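Local coordinates for protein GDP-L-fucose synthase (Campylobacter jejuni subsp. jejuni serotype O:2, PDB 7M13) that probably works as a GDP-D-glycero-L-gluco-heptose synthase in capsule biosynthesis, an NADPH-dependent relative of the epimerase-reductases that make GDP-L-fucose, at residues 171-176 with 343-348; 190-195 with 289-294; 268-273 with 321-326. All coordinates share one frame; numbering follows the deposited sequence.

Contact 1 of 3, residues 171-176 with 343-348; sequences YGTKAN and YEWYKT
Lys174 lies across one face of the Trp345 indole, and its backbone begins the contact: CA stands over the six-membered ring, 3.6 Å from the centroid, in a CH-pi arrangement. From there the side chain crosses the face and leaves it at the NE1 edge. CB is about 4.0 Å from CH2 of Trp345, CG stands over the middle of the bicycle, 3.6 Å from CE2, and CD lies just outside the rim, beside CE2 and CZ2. CE then reaches the pyrrole side, 3.5 Å from NE1. A bend at the last torsion (chi4 54°) sets NZ 4.6 Å from the centroid of the five-membered ring, an off-centre cation-pi contact. A lysine suits this place: its apolar stem covers an aromatic face while its ammonium, off-centre beside the ring, reaches Glu26 in a stronger salt bridge.

Thr173 handles the other end of the indole: its O is 3.2 Å from CE3, and its methyl CG2 packs 3.7 Å from CB of Trp345. Trp345 projects from near the end of helix 335-347, with Phe177 also touching it. The loop, which leaves parallel strand 162-171 of the Rossmann-type sheet and brings the side chain of Ala175 about 5 Å from that of NADPH-binding Thr19, is thereby laid against this C-terminal helix, where Thr173 meets Met341 and Ala175 meets Met342, and Ala175 also rests on Pro186 of helix 184-199.

Contact 2 of 3, residues 190-195 with 289-294; sequences RKFHLA and EVALMV
Helices 184-199 and 287-298 come together where the CA atoms of Phe192 and Val294 are 7.0 Å apart, a spacing short enough for one aromatic ring and small aliphatic groups to fill. Phe192 is the reaching residue. With CG anti to its carbonyl carbon (chi1 -86°), the ring extends toward the other helix, and CD2 comes within 3.6 Å of CG1 of Val294. CG1 of Val294 also lies 3.8 Å from CB of Phe192, so it is tucked against both ring and stem, held anti to the valine's backbone N. Further out, CE2 of Phe192 is 4.1 Å from CB of Ala291, one turn earlier, and passes 3.8 Å from the carbonyl O of that residue.

Alanine suits a position beside the ring because its small side chain lets the phenyl approach the helix backbone, while the branched valine supplies a methyl without a flexible chain. No hydrogen bond links the two segments, and all three residues are buried. Helix 184-199 also carries Lys191, probably a substrate-binding residue, whose NZ bonds the carbonyl O of Glu233. Strand 231-235 touches both helices at this seam, Val232 against Phe192 and Ile234 against Ala291.

Contact 3 of 3, residues 268-273 with 321-326; sequences KDRKSK and CSKIHS
Arg270 brings one face of its guanidinium over the side chain of Lys323, with NH2 3.8 Å from CG. The methylene lies toward the rim of the planar group, so what meets the cation is the apolar stem of the lysine. The second neighbour is Ser326, whose OG is 3.9 Å from NH2, too far for a direct hydrogen bond. A water joins them instead: it lies in the guanidinium plane at the edge, accepts from NH1 of Arg270 at 3.2 Å, and donates to OG of Ser326 at 2.8 Å.

The next shell positions the two helix residues. OG of Ser326 donates to the carbonyl O of Lys323 at 2.6 Å, one turn back, and chi1 of 78° folds the hydroxyl toward that carbonyl. A serine is apt here, being short enough to bond its own helix and still able to accept from the water. Lys323 runs fully extended, carrying NZ away to the carbonyl O of His276, while its early methylenes stay under the arginine. Arg270 stretches from the exposed loop before strand 277-278, straight from CG to NE, which lets it span a gap of 10.7 Å between its CA and that of Lys323. The contact thus joins this loop to short helix 322-326, away from the annotated sites. Further along the loop, an inverse gamma turn centred on Ser272 leads to the second subunit, where Asp132 pairs with Lys273 and Tyr135 bonds to the carbonyl O of Ser272.

The hydrogen bonds therefore run in one direction, from guanidinium to water to serine to helix carbonyl. Two like charges lie nearby, NE of Arg270 and NZ of Lys323 being 4.9 Å apart, and the contact probably tolerates this because the ammonium is bonded to a carbonyl and the guanidinium is hydrated.

In the fold
Contact 2 is the buried one, with only apolar side chains meeting between two helices; contact 1 is a surface contact that lays an aromatic ring under a lysine, and contact 3, partly buried, includes a water bridge and sets charged side chains side by side. Contacts 1 and 2 are neighbours, centres about 13 Å apart: Tyr343 OH probably bonds His193 ND1 at 2.7 Å, so helix 335-347 of contact 1 and helix 184-199 of contact 2 touch. Contact 3 lies on the opposite side of the chain's centre, about 33 Å from contact 1 between centres, with its loop reaching the second subunit. Contact 1 approaches the cofactor, the Ala175 side chain being about 9 Å from the bound NADP.

Contact 1 of 3, residues 171-176 with 343-348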
loop_
_atom_site.group_PDB
_atom_site.type_symbol
_atom_site.label_atom_id
_atom_site.label_comp_id
_atom_site.label_asym_id
_atom_site.label_seq_id
_atom_site.Cartn_x
_atom_site.Cartn_y
_atom_site.Cartn_z
ATOM N N TYR B 171 -1.348 -25.194 -6.256
ATOM C CA TYR B 171 -1.137 -26.573 -5.764
ATOM C C TYR B 171 0.081 -27.068 -6.512
ATOM O O TYR B 171 0.636 -26.359 -7.328
ATOM C CB TYR B 171 -2.403 -27.422 -5.948
ATOM C CG TYR B 171 -2.678 -27.885 -7.354
ATOM C CD1 TYR B 171 -3.089 -27.011 -8.354
ATOM C CD2 TYR B 171 -2.512 -29.217 -7.720
ATOM C CE1 TYR B 171 -3.311 -27.422 -9.659
ATOM C CE2 TYR B 171 -2.771 -29.650 -9.010
ATOM C CZ TYR B 171 -3.163 -28.763 -9.994
ATOM O OH TYR B 171 -3.390 -29.191 -11.264
ATOM N N GLY B 172 0.556 -28.266 -6.241
ATOM C CA GLY B 172 1.660 -28.749 -7.081
ATOM C C GLY B 172 2.057 -30.132 -6.671
ATOM O O GLY B 172 1.393 -30.686 -5.794
ATOM N N THR B 173 3.110 -30.653 -7.275
ATOM C CA THR B 173 3.549 -32.038 -7.017
ATOM C C THR B 173 4.022 -32.091 -5.561
ATOM O O THR B 173 3.411 -32.838 -4.763
ATOM C CB THR B 173 4.573 -32.432 -8.079
ATOM O OG1 THR B 173 3.867 -32.386 -9.322
ATOM C CG2 THR B 173 5.177 -33.797 -7.840
ATOM N N LYS B 174 5.006 -31.254 -5.209
ATOM C CA LYS B 174 5.553 -31.166 -3.833
ATOM C C LYS B 174 4.857 -30.040 -3.065
ATOM O O LYS B 174 5.514 -29.017 -2.783
ATOM C CB LYS B 174 7.063 -30.953 -3.881
ATOM C CG LYS B 174 7.822 -31.986 -4.705
ATOM C CD LYS B 174 9.303 -32.003 -4.383
ATOM C CE LYS B 174 10.024 -33.222 -4.922
ATOM N NZ LYS B 174 9.805 -33.380 -6.377
ATOM N N ALA B 175 3.589 -30.251 -2.709
ATOM C CA ALA B 175 2.691 -29.250 -2.086
ATOM C C ALA B 175 2.815 -29.294 -0.564
ATOM O O ALA B 175 3.535 -30.168 -0.034
ATOM C CB ALA B 175 1.261 -29.504 -2.507
ATOM N N ASN B 176 2.116 -28.376 0.108
ATOM C CA ASN B 176 2.039 -28.303 1.583
ATOM C C ASN B 176 0.679 -28.906 1.963
ATOM O O ASN B 176 -0.362 -28.310 1.632
ATOM C CB ASN B 176 2.337 -26.874 2.047
ATOM C CG ASN B 176 2.095 -26.637 3.522
ATOM O OD1 ASN B 176 1.440 -27.427 4.201
ATOM N ND2 ASN B 176 2.623 -25.540 4.028
ATOM N N TYR B 343 -0.754 -36.525 -6.081
ATOM C CA TYR B 343 -1.077 -37.735 -5.268
ATOM C C TYR B 343 0.085 -38.735 -5.341
ATOM O O TYR B 343 0.461 -39.295 -4.300
ATOM C CB TYR B 343 -2.392 -38.397 -5.695
ATOM C CG TYR B 343 -2.899 -39.428 -4.708
ATOM C CD1 TYR B 343 -2.900 -39.178 -3.343
ATOM C CD2 TYR B 343 -3.377 -40.660 -5.138
ATOM C CE1 TYR B 343 -3.351 -40.119 -2.429
ATOM C CE2 TYR B 343 -3.828 -41.616 -4.235
ATOM C CZ TYR B 343 -3.822 -41.341 -2.881
ATOM O OH TYR B 343 -4.271 -42.260 -1.980
ATOM N N GLU B 344 0.657 -38.945 -6.526
ATOM C CA GLU B 344 1.816 -39.859 -6.697
ATOM C C GLU B 344 2.932 -39.408 -5.747
ATOM O O GLU B 344 3.465 -40.267 -5.020
ATOM C CB GLU B 344 2.264 -39.908 -8.157
ATOM C CG GLU B 344 1.240 -40.566 -9.069
ATOM C CD GLU B 344 0.904 -42.009 -8.717
ATOM O OE1 GLU B 344 -0.141 -42.236 -8.068
ATOM O OE2 GLU B 344 1.692 -42.904 -9.093
ATOM N N TRP B 345 3.260 -38.111 -5.712
ATOM C CA TRP B 345 4.322 -37.601 -4.807
ATOM C C TRP B 345 3.874 -37.797 -3.358
ATOM O O TRP B 345 4.725 -38.167 -2.521
ATOM C CB TRP B 345 4.705 -36.136 -5.067
ATOM C CG TRP B 345 5.898 -35.745 -4.248
ATOM C CD1 TRP B 345 7.181 -36.177 -4.433
ATOM C CD2 TRP B 345 5.919 -34.920 -3.066
ATOM N NE1 TRP B 345 8.003 -35.652 -3.474
ATOM C CE2 TRP B 345 7.260 -34.874 -2.623
ATOM C CE3 TRP B 345 4.954 -34.198 -2.356
ATOM C CZ2 TRP B 345 7.650 -34.139 -1.505
ATOM C CZ3 TRP B 345 5.340 -33.470 -1.249
ATOM C CH2 TRP B 345 6.670 -33.444 -0.830
ATOM N N TYR B 346 2.600 -37.534 -3.053
ATOM C CA TYR B 346 2.087 -37.567 -1.663
ATOM C C TYR B 346 2.373 -38.945 -1.057
ATOM O O TYR B 346 2.819 -38.996 0.104
ATOM C CB TYR B 346 0.587 -37.284 -1.558
ATOM C CG TYR B 346 0.116 -37.291 -0.125
ATOM C CD1 TYR B 346 0.222 -36.153 0.655
ATOM C CD2 TYR B 346 -0.352 -38.447 0.486
ATOM C CE1 TYR B 346 -0.180 -36.137 1.981
ATOM C CE2 TYR B 346 -0.753 -38.452 1.813
ATOM C CZ TYR B 346 -0.671 -37.292 2.563
ATOM O OH TYR B 346 -1.057 -37.257 3.871
ATOM N N LYS B 347 2.121 -40.010 -1.826
ATOM C CA LYS B 347 2.219 -41.423 -1.366
ATOM C C LYS B 347 3.689 -41.806 -1.141
ATOM O O LYS B 347 3.962 -42.551 -0.178
ATOM C CB LYS B 347 1.563 -42.365 -2.381
ATOM C CG LYS B 347 0.053 -42.500 -2.242
ATOM C CD LYS B 347 -0.549 -43.441 -3.261
ATOM C CE LYS B 347 -0.239 -43.029 -4.681
ATOM N NZ LYS B 347 -1.018 -43.822 -5.659
ATOM N N THR B 348 4.592 -41.333 -2.006
ATOM C CA THR B 348 6.061 -41.547 -1.907
ATOM C C THR B 348 6.494 -41.371 -0.447
ATOM O O THR B 348 7.653 -41.156 -0.090
ATOM C CB THR B 348 6.780 -40.628 -2.902
ATOM O OG1 THR B 348 6.690 -41.318 -4.147
ATOM C CG2 THR B 348 8.225 -40.326 -2.567
#

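Contact 2 of 3, residues 190-195 with 289-294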
loop_
_atom_site.group_PDB
_atom_site.type_symbol
_atom_site.label_atom_id
_atom_site.label_comp_id
_atom_site.label_asym_id
_atom_site.label_seq_id
_atom_site.Cartn_x
_atom_site.Cartn_y
_atom_site.Cartn_z
ATOM N N ARG B 190 -5.604 -34.790 0.750
ATOM C CA ARG B 190 -5.241 -35.470 2.021
ATOM C C ARG B 190 -6.506 -35.972 2.715
ATOM O O ARG B 190 -6.444 -37.070 3.294
ATOM C CB ARG B 190 -4.448 -34.576 2.975
ATOM C CG ARG B 190 -3.803 -35.367 4.108
ATOM C CD ARG B 190 -2.749 -34.589 4.866
ATOM N NE ARG B 190 -2.283 -35.302 6.048
ATOM C CZ ARG B 190 -1.472 -34.787 6.966
ATOM N NH1 ARG B 190 -1.105 -35.515 8.005
ATOM N NH2 ARG B 190 -1.019 -33.552 6.838
ATOM N N LYS B 191 -7.598 -35.214 2.663
ATOM C CA LYS B 191 -8.884 -35.604 3.308
ATOM C C LYS B 191 -9.377 -36.925 2.709
ATOM O O LYS B 191 -9.785 -37.823 3.482
ATOM C CB LYS B 191 -9.951 -34.521 3.118
ATOM C CG LYS B 191 -9.860 -33.334 4.071
ATOM C CD LYS B 191 -11.091 -32.429 4.043
ATOM C CE LYS B 191 -12.393 -33.169 4.286
ATOM N NZ LYS B 191 -13.518 -32.254 4.611
ATOM N N PHE B 192 -9.363 -37.061 1.383
ATOM C CA PHE B 192 -9.843 -38.298 0.716
ATOM C C PHE B 192 -8.867 -39.449 0.980
ATOM O O PHE B 192 -9.340 -40.576 1.109
ATOM C CB PHE B 192 -10.085 -38.073 -0.776
ATOM C CG PHE B 192 -11.457 -37.522 -1.047
ATOM C CD1 PHE B 192 -12.550 -38.365 -1.141
ATOM C CD2 PHE B 192 -11.663 -36.154 -1.152
ATOM C CE1 PHE B 192 -13.820 -37.857 -1.367
ATOM C CE2 PHE B 192 -12.930 -35.650 -1.392
ATOM C CZ PHE B 192 -14.009 -36.498 -1.481
ATOM N N HIS B 193 -7.557 -39.187 1.037
ATOM C CA HIS B 193 -6.536 -40.234 1.303
ATOM C C HIS B 193 -6.794 -40.852 2.683
ATOM O O HIS B 193 -6.848 -42.097 2.781
ATOM C CB HIS B 193 -5.119 -39.670 1.163
ATOM C CG HIS B 193 -4.062 -40.674 1.457
ATOM N ND1 HIS B 193 -3.747 -41.689 0.574
ATOM C CD2 HIS B 193 -3.265 -40.837 2.534
ATOM C CE1 HIS B 193 -2.783 -42.427 1.089
ATOM N NE2 HIS B 193 -2.471 -41.923 2.291
ATOM N N LEU B 194 -6.977 -40.023 3.709
ATOM C CA LEU B 194 -7.228 -40.489 5.097
ATOM C C LEU B 194 -8.589 -41.191 5.176
ATOM O O LEU B 194 -8.683 -42.186 5.914
ATOM C CB LEU B 194 -7.169 -39.313 6.071
ATOM C CG LEU B 194 -5.817 -38.611 6.176
ATOM C CD1 LEU B 194 -5.840 -37.609 7.312
ATOM C CD2 LEU B 194 -4.689 -39.613 6.357
ATOM N N ALA B 195 -9.602 -40.711 4.446
ATOM C CA ALA B 195 -10.921 -41.373 4.333
ATOM C C ALA B 195 -10.717 -42.798 3.813
ATOM O O ALA B 195 -11.376 -43.726 4.330
ATOM C CB ALA B 195 -11.843 -40.595 3.424
ATOM N N GLU B 289 -17.152 -30.719 -8.222
ATOM C CA GLU B 289 -16.403 -31.286 -9.371
ATOM C C GLU B 289 -14.981 -31.638 -8.926
ATOM O O GLU B 289 -14.480 -32.690 -9.313
ATOM C CB GLU B 289 -16.369 -30.299 -10.544
ATOM C CG GLU B 289 -17.734 -30.107 -11.202
ATOM C CD GLU B 289 -17.895 -28.906 -12.125
ATOM O OE1 GLU B 289 -18.788 -28.955 -13.003
ATOM O OE2 GLU B 289 -17.160 -27.918 -11.965
ATOM N N VAL B 290 -14.331 -30.761 -8.161
ATOM C CA VAL B 290 -12.943 -31.004 -7.683
ATOM C C VAL B 290 -12.949 -32.191 -6.717
ATOM O O VAL B 290 -12.076 -33.060 -6.871
ATOM C CB VAL B 290 -12.350 -29.752 -7.015
ATOM C CG1 VAL B 290 -10.956 -30.031 -6.466
ATOM C CG2 VAL B 290 -12.323 -28.600 -7.989
ATOM N N ALA B 291 -13.879 -32.215 -5.770
ATOM C CA ALA B 291 -13.969 -33.317 -4.781
ATOM C C ALA B 291 -14.180 -34.646 -5.513
ATOM O O ALA B 291 -13.484 -35.602 -5.170
ATOM C CB ALA B 291 -15.023 -33.045 -3.753
ATOM N N LEU B 292 -15.042 -34.706 -6.534
ATOM C CA LEU B 292 -15.244 -35.977 -7.279
ATOM C C LEU B 292 -13.948 -36.356 -7.987
ATOM O O LEU B 292 -13.611 -37.542 -8.018
ATOM C CB LEU B 292 -16.397 -35.838 -8.276
ATOM C CG LEU B 292 -17.783 -35.670 -7.668
ATOM C CD1 LEU B 292 -18.812 -35.420 -8.766
ATOM C CD2 LEU B 292 -18.152 -36.883 -6.825
ATOM N N MET B 293 -13.237 -35.388 -8.567
ATOM C CA MET B 293 -11.950 -35.679 -9.226
ATOM C C MET B 293 -11.045 -36.326 -8.187
ATOM O O MET B 293 -10.357 -37.302 -8.502
ATOM C CB MET B 293 -11.239 -34.416 -9.712
ATOM C CG MET B 293 -11.679 -33.914 -11.029
ATOM S SD MET B 293 -10.621 -32.475 -11.437
ATOM C CE MET B 293 -11.573 -31.840 -12.812
ATOM N N VAL B 294 -10.969 -35.713 -7.014
ATOM C CA VAL B 294 -10.006 -36.179 -5.983
ATOM C C VAL B 294 -10.421 -37.587 -5.555
ATOM O O VAL B 294 -9.531 -38.456 -5.489
ATOM C CB VAL B 294 -9.934 -35.221 -4.788
ATOM C CG1 VAL B 294 -9.141 -35.848 -3.657
ATOM C CG2 VAL B 294 -9.334 -33.882 -5.207
#

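Contact 3 of 3, residues 268-273 with 321-326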
loop_
_atom_site.group_PDB
_atom_site.type_symbol
_atom_site.label_atom_id
_atom_site.label_comp_id
_atom_site.label_asym_id
_atom_site.label_seq_id
_atom_site.Cartn_x
_atom_site.Cartn_y
_atom_site.Cartn_z
ATOM N N LYS B 268 3.173 -1.373 -24.354
ATOM C CA LYS B 268 2.959 -1.316 -25.829
ATOM C C LYS B 268 1.451 -1.323 -26.104
ATOM O O LYS B 268 0.805 -2.367 -25.855
ATOM C CB LYS B 268 3.659 -2.492 -26.519
ATOM C CG LYS B 268 3.757 -2.385 -28.036
ATOM C CD LYS B 268 4.749 -3.362 -28.636
ATOM C CE LYS B 268 6.172 -3.139 -28.160
ATOM N NZ LYS B 268 7.126 -4.063 -28.821
ATOM N N ASP B 269 0.912 -0.187 -26.571
ATOM C CA ASP B 269 -0.533 0.010 -26.882
ATOM C C ASP B 269 -1.392 -0.362 -25.665
ATOM O O ASP B 269 -2.540 -0.807 -25.858
ATOM C CB ASP B 269 -0.951 -0.802 -28.114
ATOM C CG ASP B 269 -0.052 -0.590 -29.323
ATOM O OD1 ASP B 269 0.362 0.570 -29.555
ATOM O OD2 ASP B 269 0.240 -1.589 -30.014
ATOM N N ARG B 270 -0.848 -0.196 -24.457
ATOM C CA ARG B 270 -1.567 -0.368 -23.164
ATOM C C ARG B 270 -1.174 0.817 -22.280
ATOM O O ARG B 270 -0.076 1.334 -22.491
ATOM C CB ARG B 270 -1.203 -1.705 -22.501
ATOM C CG ARG B 270 -1.914 -2.922 -23.087
ATOM C CD ARG B 270 -1.591 -4.228 -22.370
ATOM N NE ARG B 270 -2.615 -5.259 -22.543
ATOM C CZ ARG B 270 -2.505 -6.337 -23.324
ATOM N NH1 ARG B 270 -1.405 -6.555 -24.025
ATOM N NH2 ARG B 270 -3.496 -7.209 -23.397
ATOM N N LYS B 271 -2.041 1.234 -21.349
ATOM C CA LYS B 271 -1.740 2.310 -20.365
ATOM C C LYS B 271 -0.561 1.866 -19.471
ATOM O O LYS B 271 -0.367 0.633 -19.313
ATOM C CB LYS B 271 -3.014 2.646 -19.580
ATOM C CG LYS B 271 -4.130 3.267 -20.412
ATOM C CD LYS B 271 -5.528 2.948 -19.912
ATOM C CE LYS B 271 -5.792 3.440 -18.502
ATOM N NZ LYS B 271 -7.244 3.621 -18.259
ATOM N N SER B 272 0.221 2.827 -18.955
ATOM C CA SER B 272 1.311 2.630 -17.964
ATOM C C SER B 272 0.682 2.552 -16.565
ATOM O O SER B 272 1.029 3.324 -15.686
ATOM C CB SER B 272 2.345 3.692 -18.076
ATOM O OG SER B 272 3.093 3.468 -19.277
ATOM N N LYS B 273 -0.266 1.641 -16.414
ATOM C CA LYS B 273 -0.967 1.331 -15.152
ATOM C C LYS B 273 -1.511 -0.071 -15.336
ATOM O O LYS B 273 -1.758 -0.471 -16.492
ATOM C CB LYS B 273 -2.125 2.287 -14.853
ATOM C CG LYS B 273 -2.696 2.180 -13.458
ATOM C CD LYS B 273 -3.731 3.279 -13.179
ATOM C CE LYS B 273 -5.025 3.073 -13.936
ATOM N NZ LYS B 273 -6.114 3.909 -13.369
ATOM N N CYS B 321 -7.190 -14.650 -18.166
ATOM C CA CYS B 321 -5.784 -14.848 -18.578
ATOM C C CYS B 321 -5.568 -14.423 -20.027
ATOM O O CYS B 321 -4.576 -14.850 -20.646
ATOM C CB CYS B 321 -5.378 -16.284 -18.332
ATOM S SG CYS B 321 -5.247 -16.650 -16.557
ATOM N N SER B 322 -6.447 -13.614 -20.601
ATOM C CA SER B 322 -6.279 -13.138 -21.998
ATOM C C SER B 322 -4.929 -12.431 -22.191
ATOM O O SER B 322 -4.265 -12.601 -23.234
ATOM C CB SER B 322 -7.430 -12.254 -22.427
ATOM O OG SER B 322 -8.663 -12.954 -22.326
ATOM N N LYS B 323 -4.462 -11.646 -21.209
ATOM C CA LYS B 323 -3.246 -10.834 -21.414
ATOM C C LYS B 323 -2.025 -11.766 -21.446
ATOM O O LYS B 323 -1.203 -11.640 -22.345
ATOM C CB LYS B 323 -3.164 -9.783 -20.314
ATOM C CG LYS B 323 -1.949 -8.902 -20.330
ATOM C CD LYS B 323 -2.022 -7.992 -19.096
ATOM C CE LYS B 323 -0.995 -6.908 -19.018
ATOM N NZ LYS B 323 -1.397 -6.012 -17.904
ATOM N N ILE B 324 -1.919 -12.717 -20.518
ATOM C CA ILE B 324 -0.762 -13.641 -20.580
ATOM C C ILE B 324 -0.849 -14.477 -21.836
ATOM O O ILE B 324 0.187 -14.750 -22.427
ATOM C CB ILE B 324 -0.575 -14.466 -19.301
ATOM C CG1 ILE B 324 0.767 -15.212 -19.319
ATOM C CG2 ILE B 324 -1.724 -15.405 -19.021
ATOM C CD1 ILE B 324 2.012 -14.329 -19.251
ATOM N N HIS B 325 -2.034 -14.907 -22.243
ATOM C CA HIS B 325 -2.142 -15.657 -23.526
ATOM C C HIS B 325 -1.602 -14.813 -24.680
ATOM O O HIS B 325 -0.848 -15.364 -25.506
ATOM C CB HIS B 325 -3.583 -16.065 -23.798
ATOM C CG HIS B 325 -4.110 -17.055 -22.839
ATOM N ND1 HIS B 325 -5.461 -17.239 -22.717
ATOM C CD2 HIS B 325 -3.513 -17.889 -21.954
ATOM C CE1 HIS B 325 -5.682 -18.164 -21.814
ATOM N NE2 HIS B 325 -4.489 -18.592 -21.329
ATOM N N SER B 326 -1.904 -13.524 -24.712
ATOM C CA SER B 326 -1.501 -12.585 -25.788
ATOM C C SER B 326 0.014 -12.415 -25.796
ATOM O O SER B 326 0.591 -12.110 -26.853
ATOM C CB SER B 326 -2.224 -11.262 -25.640
ATOM O OG SER B 326 -1.653 -10.435 -24.631
HETATM O O HOH W 1 0.165 -8.632 -25.839
#